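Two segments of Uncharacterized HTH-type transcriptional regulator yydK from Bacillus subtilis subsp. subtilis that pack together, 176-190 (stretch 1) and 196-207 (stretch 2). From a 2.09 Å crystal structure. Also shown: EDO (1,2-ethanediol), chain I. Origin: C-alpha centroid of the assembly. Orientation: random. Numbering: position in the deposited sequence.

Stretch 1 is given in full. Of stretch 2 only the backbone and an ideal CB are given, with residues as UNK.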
ATOM      1  N   SER B 176      -6.507   8.433  -1.360  1.00 38.78           N
ATOM      2  CA  SER B 176      -5.258   9.142  -1.521  1.00 38.37           C
ATOM      3  C   SER B 176      -4.343   8.403  -2.511  1.00 36.30           C
ATOM      4  O   SER B 176      -4.364   7.182  -2.611  1.00 34.50           O
ATOM      5  CB  SER B 176      -4.515   9.257  -0.164  1.00 38.08           C
ATOM      6  OG  SER B 176      -4.495   7.984   0.437  1.00 37.92           O
ATOM      7  N   ASP B 177      -3.507   9.177  -3.188  1.00 37.14           N
ATOM      8  CA  ASP B 177      -2.426   8.674  -4.020  1.00 37.92           C
ATOM      9  C   ASP B 177      -1.059   8.981  -3.411  1.00 37.47           C
ATOM     10  O   ASP B 177      -0.803  10.134  -3.059  1.00 38.47           O
ATOM     11  CB  ASP B 177      -2.575   9.319  -5.402  1.00 38.56           C
ATOM     12  CG  ASP B 177      -3.968   9.023  -6.030  1.00 40.99           C
ATOM     13  OD1 ASP B 177      -4.482   7.880  -5.899  1.00 39.29           O
ATOM     14  OD2 ASP B 177      -4.569   9.948  -6.611  1.00 42.10           O
ATOM     15  N   LEU B 178      -0.175   7.980  -3.291  1.00 38.13           N
ATOM     16  CA  LEU B 178       1.210   8.206  -2.816  1.00 37.99           C
ATOM     17  C   LEU B 178       2.206   7.870  -3.902  1.00 39.69           C
ATOM     18  O   LEU B 178       2.057   6.822  -4.559  1.00 40.12           O
ATOM     19  CB  LEU B 178       1.541   7.377  -1.561  1.00 38.96           C
ATOM     20  CG  LEU B 178       1.040   7.788  -0.171  1.00 40.83           C
ATOM     21  CD1 LEU B 178      -0.526   7.923  -0.161  1.00 39.78           C
ATOM     22  CD2 LEU B 178       1.509   6.849   0.948  1.00 39.78           C
ATOM     23  N   PHE B 179       3.169   8.787  -4.107  1.00 36.82           N
ATOM     24  CA  PHE B 179       4.275   8.698  -5.033  1.00 36.56           C
ATOM     25  C   PHE B 179       5.575   8.633  -4.228  1.00 38.57           C
ATOM     26  O   PHE B 179       5.845   9.513  -3.390  1.00 37.54           O
ATOM     27  CB  PHE B 179       4.237   9.878  -6.018  1.00 36.41           C
ATOM     28  CG  PHE B 179       2.902   9.970  -6.764  1.00 35.99           C
ATOM     29  CD1 PHE B 179       2.649   9.134  -7.832  1.00 36.74           C
ATOM     30  CD2 PHE B 179       1.896  10.833  -6.331  1.00 34.82           C
ATOM     31  CE1 PHE B 179       1.407   9.177  -8.512  1.00 36.12           C
ATOM     32  CE2 PHE B 179       0.663  10.888  -6.956  1.00 34.92           C
ATOM     33  CZ  PHE B 179       0.420  10.063  -8.070  1.00 37.19           C
ATOM     34  N   LEU B 180       6.301   7.529  -4.404  1.00 39.28           N
ATOM     35  CA  LEU B 180       7.499   7.190  -3.608  1.00 40.64           C
ATOM     36  C   LEU B 180       8.761   7.271  -4.438  1.00 40.97           C
ATOM     37  O   LEU B 180       8.814   6.743  -5.545  1.00 38.65           O
ATOM     38  CB  LEU B 180       7.369   5.776  -3.021  1.00 41.35           C
ATOM     39  CG  LEU B 180       6.493   5.518  -1.789  1.00 41.21           C
ATOM     40  CD1 LEU B 180       4.996   5.582  -2.064  1.00 43.79           C
ATOM     41  CD2 LEU B 180       6.816   4.162  -1.243  1.00 41.71           C
ATOM     42  N   HIS B 181       9.776   7.935  -3.885  1.00 41.77           N
ATOM     43  CA  HIS B 181      11.053   8.159  -4.542  1.00 43.79           C
ATOM     44  C   HIS B 181      12.126   7.840  -3.508  1.00 42.22           C
ATOM     45  O   HIS B 181      11.934   8.073  -2.321  1.00 42.58           O
ATOM     46  CB  HIS B 181      11.202   9.622  -5.041  1.00 44.79           C
ATOM     47  CG  HIS B 181      10.010  10.149  -5.796  1.00 45.59           C
ATOM     48  ND1 HIS B 181       8.951  10.779  -5.166  1.00 46.71           N
ATOM     49  CD2 HIS B 181       9.721  10.176  -7.124  1.00 45.92           C
ATOM     50  CE1 HIS B 181       8.044  11.136  -6.066  1.00 45.55           C
ATOM     51  NE2 HIS B 181       8.481  10.772  -7.260  1.00 46.47           N
ATOM     52  N   VAL B 182      13.225   7.267  -3.956  1.00 41.74           N
ATOM     53  CA  VAL B 182      14.420   7.129  -3.112  1.00 42.17           C
ATOM     54  C   VAL B 182      15.520   8.020  -3.628  1.00 42.04           C
ATOM     55  O   VAL B 182      15.771   8.053  -4.821  1.00 44.16           O
ATOM     56  CB  VAL B 182      14.887   5.674  -2.955  1.00 42.62           C
ATOM     57  CG1 VAL B 182      16.253   5.610  -2.274  1.00 41.16           C
ATOM     58  CG2 VAL B 182      13.865   4.913  -2.093  1.00 41.67           C
ATOM     59  N   GLY B 183      16.138   8.776  -2.715  1.00 41.54           N
ATOM     60  CA  GLY B 183      17.082   9.805  -3.060  1.00 40.97           C
ATOM     61  C   GLY B 183      18.130   9.965  -1.968  1.00 42.09           C
ATOM     62  O   GLY B 183      18.190   9.155  -1.028  1.00 40.61           O
ATOM     63  N   GLN B 184      18.972  10.989  -2.138  1.00 40.79           N
ATOM     64  CA  GLN B 184      19.959  11.387  -1.152  1.00 40.75           C
ATOM     65  C   GLN B 184      19.456  12.638  -0.445  1.00 42.48           C
ATOM     66  O   GLN B 184      18.886  13.546  -1.081  1.00 42.95           O
ATOM     67  CB  GLN B 184      21.320  11.640  -1.813  1.00 40.17           C
ATOM     68  CG  GLN B 184      22.018  10.393  -2.296  1.00 38.95           C
ATOM     69  CD  GLN B 184      23.371  10.669  -2.925  1.00 40.04           C
ATOM     70  OE1 GLN B 184      24.400  10.426  -2.313  1.00 41.29           O
ATOM     71  NE2 GLN B 184      23.375  11.177  -4.140  1.00 38.48           N
ATOM     72  N   LEU B 185      19.638  12.683   0.877  1.00 42.98           N
ATOM     73  CA  LEU B 185      19.342  13.890   1.633  1.00 43.70           C
ATOM     74  C   LEU B 185      20.202  15.069   1.198  1.00 45.06           C
ATOM     75  O   LEU B 185      21.388  14.926   0.936  1.00 46.74           O
ATOM     76  CB  LEU B 185      19.556  13.669   3.121  1.00 42.28           C
ATOM     77  CG  LEU B 185      18.670  12.691   3.863  1.00 41.30           C
ATOM     78  CD1 LEU B 185      19.390  12.306   5.134  1.00 42.23           C
ATOM     79  CD2 LEU B 185      17.308  13.309   4.155  1.00 40.82           C
ATOM     80  N   ASN B 186      19.588  16.235   1.124  1.00 46.00           N
ATOM     81  CA  ASN B 186      20.316  17.446   0.865  1.00 46.58           C
ATOM     82  C   ASN B 186      20.602  18.110   2.196  1.00 47.19           C
ATOM     83  O   ASN B 186      20.156  17.608   3.236  1.00 46.97           O
ATOM     84  CB  ASN B 186      19.520  18.342  -0.088  1.00 46.94           C
ATOM     85  CG  ASN B 186      18.347  19.009   0.573  1.00 46.98           C
ATOM     86  OD1 ASN B 186      18.273  19.101   1.787  1.00 47.40           O
ATOM     87  ND2 ASN B 186      17.416  19.490  -0.234  1.00 48.05           N
ATOM     88  N   GLU B 187      21.302  19.246   2.168  1.00 49.49           N
ATOM     89  CA  GLU B 187      21.808  19.890   3.399  1.00 51.68           C
ATOM     90  C   GLU B 187      20.682  20.281   4.325  1.00 50.30           C
ATOM     91  O   GLU B 187      20.757  20.058   5.528  1.00 49.44           O
ATOM     92  CB  GLU B 187      22.680  21.147   3.124  1.00 54.03           C
ATOM     93  CG  GLU B 187      23.847  20.946   2.201  1.00 57.09           C
ATOM     94  CD  GLU B 187      25.001  20.190   2.837  1.00 59.46           C
ATOM     95  OE1 GLU B 187      25.116  20.202   4.091  1.00 60.69           O
ATOM     96  OE2 GLU B 187      25.807  19.596   2.077  1.00 60.18           O
ATOM     97  N   GLU B 188      19.656  20.888   3.754  1.00 50.32           N
ATOM     98  CA  GLU B 188      18.536  21.336   4.547  1.00 52.22           C
ATOM     99  C   GLU B 188      17.776  20.150   5.177  1.00 51.51           C
ATOM    100  O   GLU B 188      17.486  20.165   6.378  1.00 50.60           O
ATOM    101  CB  GLU B 188      17.609  22.203   3.707  1.00 54.62           C
ATOM    102  CG  GLU B 188      16.642  23.013   4.550  1.00 57.79           C
ATOM    103  CD  GLU B 188      15.438  23.496   3.769  1.00 59.61           C
ATOM    104  OE1 GLU B 188      14.654  24.315   4.335  1.00 60.72           O
ATOM    105  OE2 GLU B 188      15.278  23.056   2.598  1.00 60.60           O
ATOM    106  N   GLU B 189      17.453  19.124   4.379  1.00 50.42           N
ATOM    107  CA  GLU B 189      16.844  17.923   4.954  1.00 48.90           C
ATOM    108  C   GLU B 189      17.738  17.250   6.007  1.00 47.70           C
ATOM    109  O   GLU B 189      17.253  16.895   7.089  1.00 46.94           O
ATOM    110  CB  GLU B 189      16.487  16.935   3.857  1.00 49.74           C
ATOM    111  CG  GLU B 189      15.510  17.517   2.864  1.00 51.28           C
ATOM    112  CD  GLU B 189      15.337  16.667   1.635  1.00 52.47           C
ATOM    113  OE1 GLU B 189      14.328  16.893   0.916  1.00 54.83           O
ATOM    114  OE2 GLU B 189      16.172  15.766   1.402  1.00 51.99           O
ATOM    115  N   ALA B 190      19.030  17.078   5.694  1.00 45.78           N
ATOM    116  CA  ALA B 190      19.963  16.441   6.616  1.00 47.04           C
ATOM    117  C   ALA B 190      20.031  17.174   7.964  1.00 47.16           C
ATOM    118  O   ALA B 190      20.063  16.545   9.029  1.00 46.69           O
ATOM    119  CB  ALA B 190      21.363  16.344   6.004  1.00 46.95           C
ATOM    120  N   UNK B 196      23.536  13.166   7.940  1.00 44.73           N
ATOM    121  CA  UNK B 196      24.489  13.788   7.003  1.00 46.33           C
ATOM    122  C   UNK B 196      23.874  13.905   5.598  1.00 46.25           C
ATOM    123  O   UNK B 196      23.114  13.034   5.186  1.00 45.94           O
ATOM    124  CB  UNK B 196      25.785  12.977   6.944  1.00 46.33           C
ATOM    125  N   UNK B 197      24.214  14.969   4.869  1.00 45.70           N
ATOM    126  CA  UNK B 197      23.773  15.134   3.479  1.00 45.90           C
ATOM    127  C   UNK B 197      24.328  13.997   2.623  1.00 45.22           C
ATOM    128  O   UNK B 197      25.425  13.504   2.865  1.00 45.55           O
ATOM    129  CB  UNK B 197      24.218  16.488   2.923  1.00 45.90           C
ATOM    130  N   UNK B 198      23.553  13.557   1.640  1.00 45.21           N
ATOM    131  CA  UNK B 198      24.005  12.475   0.780  1.00 45.06           C
ATOM    132  C   UNK B 198      23.558  11.111   1.252  1.00 44.77           C
ATOM    133  O   UNK B 198      23.526  10.162   0.475  1.00 45.82           O
ATOM    134  CB  UNK B 198      25.531  12.499   0.674  1.00 45.06           C
ATOM    135  N   UNK B 199      23.204  11.002   2.525  1.00 44.45           N
ATOM    136  CA  UNK B 199      22.632   9.758   3.045  1.00 42.74           C
ATOM    137  C   UNK B 199      21.249   9.534   2.423  1.00 40.73           C
ATOM    138  O   UNK B 199      20.658  10.480   1.885  1.00 39.88           O
ATOM    139  CB  UNK B 199      22.538   9.798   4.572  1.00 42.74           C
ATOM    140  N   UNK B 200      20.748   8.275   2.454  1.00 39.47           N
ATOM    141  CA  UNK B 200      19.489   7.887   1.802  1.00 38.46           C
ATOM    142  C   UNK B 200      18.256   8.474   2.464  1.00 38.93           C
ATOM    143  O   UNK B 200      18.225   8.678   3.698  1.00 38.78           O
ATOM    144  CB  UNK B 200      19.364   6.362   1.783  1.00 38.46           C
ATOM    145  N   UNK B 201      17.231   8.731   1.655  1.00 38.44           N
ATOM    146  CA  UNK B 201      15.891   9.076   2.188  1.00 40.00           C
ATOM    147  C   UNK B 201      14.802   8.473   1.306  1.00 40.19           C
ATOM    148  O   UNK B 201      14.976   8.310   0.087  1.00 39.48           O
ATOM    149  CB  UNK B 201      15.712  10.593   2.276  1.00 40.00           C
ATOM    150  N   UNK B 202      13.700   8.140   1.948  1.00 40.20           N
ATOM    151  CA  UNK B 202      12.450   7.910   1.271  1.00 40.72           C
ATOM    152  C   UNK B 202      11.705   9.236   1.235  1.00 40.52           C
ATOM    153  O   UNK B 202      11.558   9.932   2.253  1.00 38.31           O
ATOM    154  CB  UNK B 202      11.631   6.816   1.958  1.00 40.72           C
ATOM    155  N   UNK B 203      11.311   9.589   0.024  1.00 40.13           N
ATOM    156  CA  UNK B 203      10.675  10.837  -0.246  1.00 41.90           C
ATOM    157  C   UNK B 203       9.304  10.552  -0.854  1.00 39.81           C
ATOM    158  O   UNK B 203       9.190   9.988  -1.933  1.00 38.05           O
ATOM    159  CB  UNK B 203      11.536  11.704  -1.167  1.00 41.90           C
ATOM    160  N   UNK B 204       8.255  10.920  -0.141  1.00 39.32           N
ATOM    161  CA  UNK B 204       6.882  10.602  -0.580  1.00 39.87           C
ATOM    162  C   UNK B 204       6.099  11.867  -0.790  1.00 41.44           C
ATOM    163  O   UNK B 204       6.116  12.751   0.093  1.00 41.59           O
ATOM    164  CB  UNK B 204       6.167   9.710   0.436  1.00 39.87           C
ATOM    165  N   UNK B 205       5.435  11.949  -1.952  1.00 41.97           N
ATOM    166  CA  UNK B 205       4.362  12.905  -2.207  1.00 43.05           C
ATOM    167  C   UNK B 205       3.001  12.266  -2.138  1.00 43.52           C
ATOM    168  O   UNK B 205       2.742  11.247  -2.820  1.00 42.84           O
ATOM    169  CB  UNK B 205       4.549  13.562  -3.576  1.00 43.05           C
ATOM    170  N   UNK B 206       2.125  12.860  -1.316  1.00 41.92           N
ATOM    171  CA  UNK B 206       0.794  12.346  -1.133  1.00 43.28           C
ATOM    172  C   UNK B 206      -0.290  13.330  -1.565  1.00 40.88           C
ATOM    173  O   UNK B 206      -0.215  14.524  -1.283  1.00 39.24           O
ATOM    174  CB  UNK B 206       0.594  11.962   0.334  1.00 43.28           C
ATOM    175  N   UNK B 207      -1.329  12.819  -2.195  1.00 40.33           N
ATOM    176  CA  UNK B 207      -2.522  13.672  -2.450  1.00 41.27           C
ATOM    177  C   UNK B 207      -3.690  13.000  -1.751  1.00 40.23           C
ATOM    178  O   UNK B 207      -4.022  11.846  -2.071  1.00 41.03           O
ATOM    179  CB  UNK B 207      -2.801  13.851  -3.944  1.00 41.27           C
TER
HETATM  180  C1  EDO I 238      13.411   5.569   5.297  1.00 35.56           C
HETATM  181  O1  EDO I 238      12.211   5.124   5.853  1.00 33.21           O
HETATM  182  C2  EDO I 238      13.200   7.037   5.054  1.00 34.17           C
HETATM  183  O2  EDO I 238      14.383   7.455   4.438  1.00 30.00           O

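Strand 200-207 of stretch 2 runs antiparallel to strand 176-184.

At 196 CB points away, with nothing of stretch 1 within 5.5 Å. Many residues would suit. It is Glu 196, which begins a type II turn ending at 199.

At 197 CB points sideways, 3.6 Å from Glu 187 OE2. A small residue fits easily. It is Ala 197; Ala 197 CB lies 4.2 Å from Ala 190 CB.

At 198 phi is 93° and psi -20°. A CB would jam against the preceding carbonyl O, which calls for glycine. Gly 198 is found; Gly 198 N donates to Leu 185 O at 2.7 Å.

At 199 CB points away overall but comes near Leu 185 CD1, so an aliphatic residue is plausible. Leu 199 has its CB 4.2 Å from Leu 185 CD1, and Leu 199 O accepts from Leu 185 N at 2.6 Å.

At 200 phi is -69° and CB points away. Proline is allowed, among many others. Pro 200 opens the strand.

At 201 CB shares a face with Gly 183, which leaves room beside it. Glu 189 and the carbonyl of Gln 184 offer acceptors further out. A long basic residue suits. Lys 201 extends across Gly 183, and Lys 201 NZ forms a salt bridge with Glu 189 OE2 at 2.8 Å. Lys 201 NZ also makes a weak hydrogen bond to Gln 184 O at 3.4 Å.

At 202 CB joins the face of Val 182 and Leu 180. Any branched aliphatic would suit. Leu 202 has its CD1 4.1 Å from both Val 182 CG2 and Leu 180 CD2. Leu 202 N donates to 1,2-ethanediol O2 at 2.7 Å.

At 203 CB lies on the face of His 181. An aromatic or a polar residue could pack there. Tyr 203 sets its ring obliquely to the imidazole.

At 204 CB lies over Leu 180, with Leu 178 nearby. Valine, isoleucine or leucine would suit. In Ile 204, CG1 is 4.1 Å from Leu 180 CG and CG2 3.9 Å from Leu 178 CG.

At 205 CB lies on the face of Phe 179 and His 181; it is 4.9 Å from His 181 CE1. Apolar or polar chains could follow. It is Glu 205, whose carboxylate is hydrogen-bonded elsewhere in the structure.

At 206 CB is 4.2 Å from Leu 178 CD1. A small residue could pack closely. Ser 206 places OG 3.5 Å from Leu 178 CG.

At 207 CB points to the face of Asp 177 and Phe 179. An aliphatic could reach the ring. Ile 207 CD1 meets the ring edge, 3.5 Å from Phe 179 CE2.

Stretch 2 (196-207) EAGLPKLYIESI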
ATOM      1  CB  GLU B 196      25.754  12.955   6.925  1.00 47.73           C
ATOM      2  CG  GLU B 196      26.293  12.550   8.286  1.00 52.25           C
ATOM      3  CD  GLU B 196      27.191  11.322   8.245  1.00 54.23           C
ATOM      4  OE1 GLU B 196      27.131  10.535   9.214  1.00 54.72           O
ATOM      5  OE2 GLU B 196      27.964  11.138   7.266  1.00 56.30           O
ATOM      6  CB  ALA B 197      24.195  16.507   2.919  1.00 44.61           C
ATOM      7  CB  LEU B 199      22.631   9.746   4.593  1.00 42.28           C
ATOM      8  CG  LEU B 199      24.050   9.781   5.212  1.00 43.53           C
ATOM      9  CD1 LEU B 199      23.974   9.946   6.714  1.00 43.20           C
ATOM     10  CD2 LEU B 199      24.876   8.536   4.869  1.00 43.00           C
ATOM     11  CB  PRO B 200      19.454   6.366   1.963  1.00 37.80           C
ATOM     12  CG  PRO B 200      20.818   5.973   2.394  1.00 38.31           C
ATOM     13  CD  PRO B 200      21.376   7.130   3.133  1.00 39.38           C
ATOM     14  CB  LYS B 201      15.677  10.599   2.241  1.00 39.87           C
ATOM     15  CG  LYS B 201      15.930  11.230   0.886  1.00 40.78           C
ATOM     16  CD  LYS B 201      15.273  12.547   0.696  1.00 42.75           C
ATOM     17  CE  LYS B 201      15.304  12.880  -0.771  1.00 43.70           C
ATOM     18  NZ  LYS B 201      15.532  14.310  -0.955  1.00 46.29           N
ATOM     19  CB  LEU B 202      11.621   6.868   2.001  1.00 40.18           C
ATOM     20  CG  LEU B 202      10.294   6.409   1.389  1.00 39.60           C
ATOM     21  CD1 LEU B 202      10.392   5.821  -0.065  1.00 38.97           C
ATOM     22  CD2 LEU B 202       9.558   5.469   2.409  1.00 40.91           C
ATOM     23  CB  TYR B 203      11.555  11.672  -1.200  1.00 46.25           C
ATOM     24  CG  TYR B 203      10.823  12.877  -1.715  1.00 47.96           C
ATOM     25  CD1 TYR B 203      10.343  13.834  -0.815  1.00 49.77           C
ATOM     26  CD2 TYR B 203      10.554  13.050  -3.078  1.00 49.22           C
ATOM     27  CE1 TYR B 203       9.610  14.938  -1.248  1.00 49.74           C
ATOM     28  CE2 TYR B 203       9.832  14.177  -3.530  1.00 49.12           C
ATOM     29  CZ  TYR B 203       9.378  15.113  -2.590  1.00 48.69           C
ATOM     30  OH  TYR B 203       8.685  16.255  -2.936  1.00 48.82           O
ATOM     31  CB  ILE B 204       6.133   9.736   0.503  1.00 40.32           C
ATOM     32  CG1 ILE B 204       6.985   8.518   0.893  1.00 36.83           C
ATOM     33  CG2 ILE B 204       4.629   9.364   0.058  1.00 37.09           C
ATOM     34  CD1 ILE B 204       6.326   7.597   1.846  1.00 37.15           C
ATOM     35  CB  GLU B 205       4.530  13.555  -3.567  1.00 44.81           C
ATOM     36  CG  GLU B 205       5.805  14.340  -3.672  1.00 47.17           C
ATOM     37  CD  GLU B 205       6.150  14.577  -5.111  1.00 52.13           C
ATOM     38  OE1 GLU B 205       6.761  13.693  -5.752  1.00 53.59           O
ATOM     39  OE2 GLU B 205       5.747  15.626  -5.636  1.00 54.32           O
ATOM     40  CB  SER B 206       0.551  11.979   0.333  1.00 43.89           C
ATOM     41  OG  SER B 206       1.575  11.126   0.805  1.00 49.85           O
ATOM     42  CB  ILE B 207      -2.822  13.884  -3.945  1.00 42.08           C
ATOM     43  CG1 ILE B 207      -1.656  14.544  -4.655  1.00 43.05           C
ATOM     44  CG2 ILE B 207      -4.007  14.802  -4.153  1.00 41.92           C
ATOM     45  CD1 ILE B 207      -0.568  13.601  -5.051  1.00 44.22           C
TER
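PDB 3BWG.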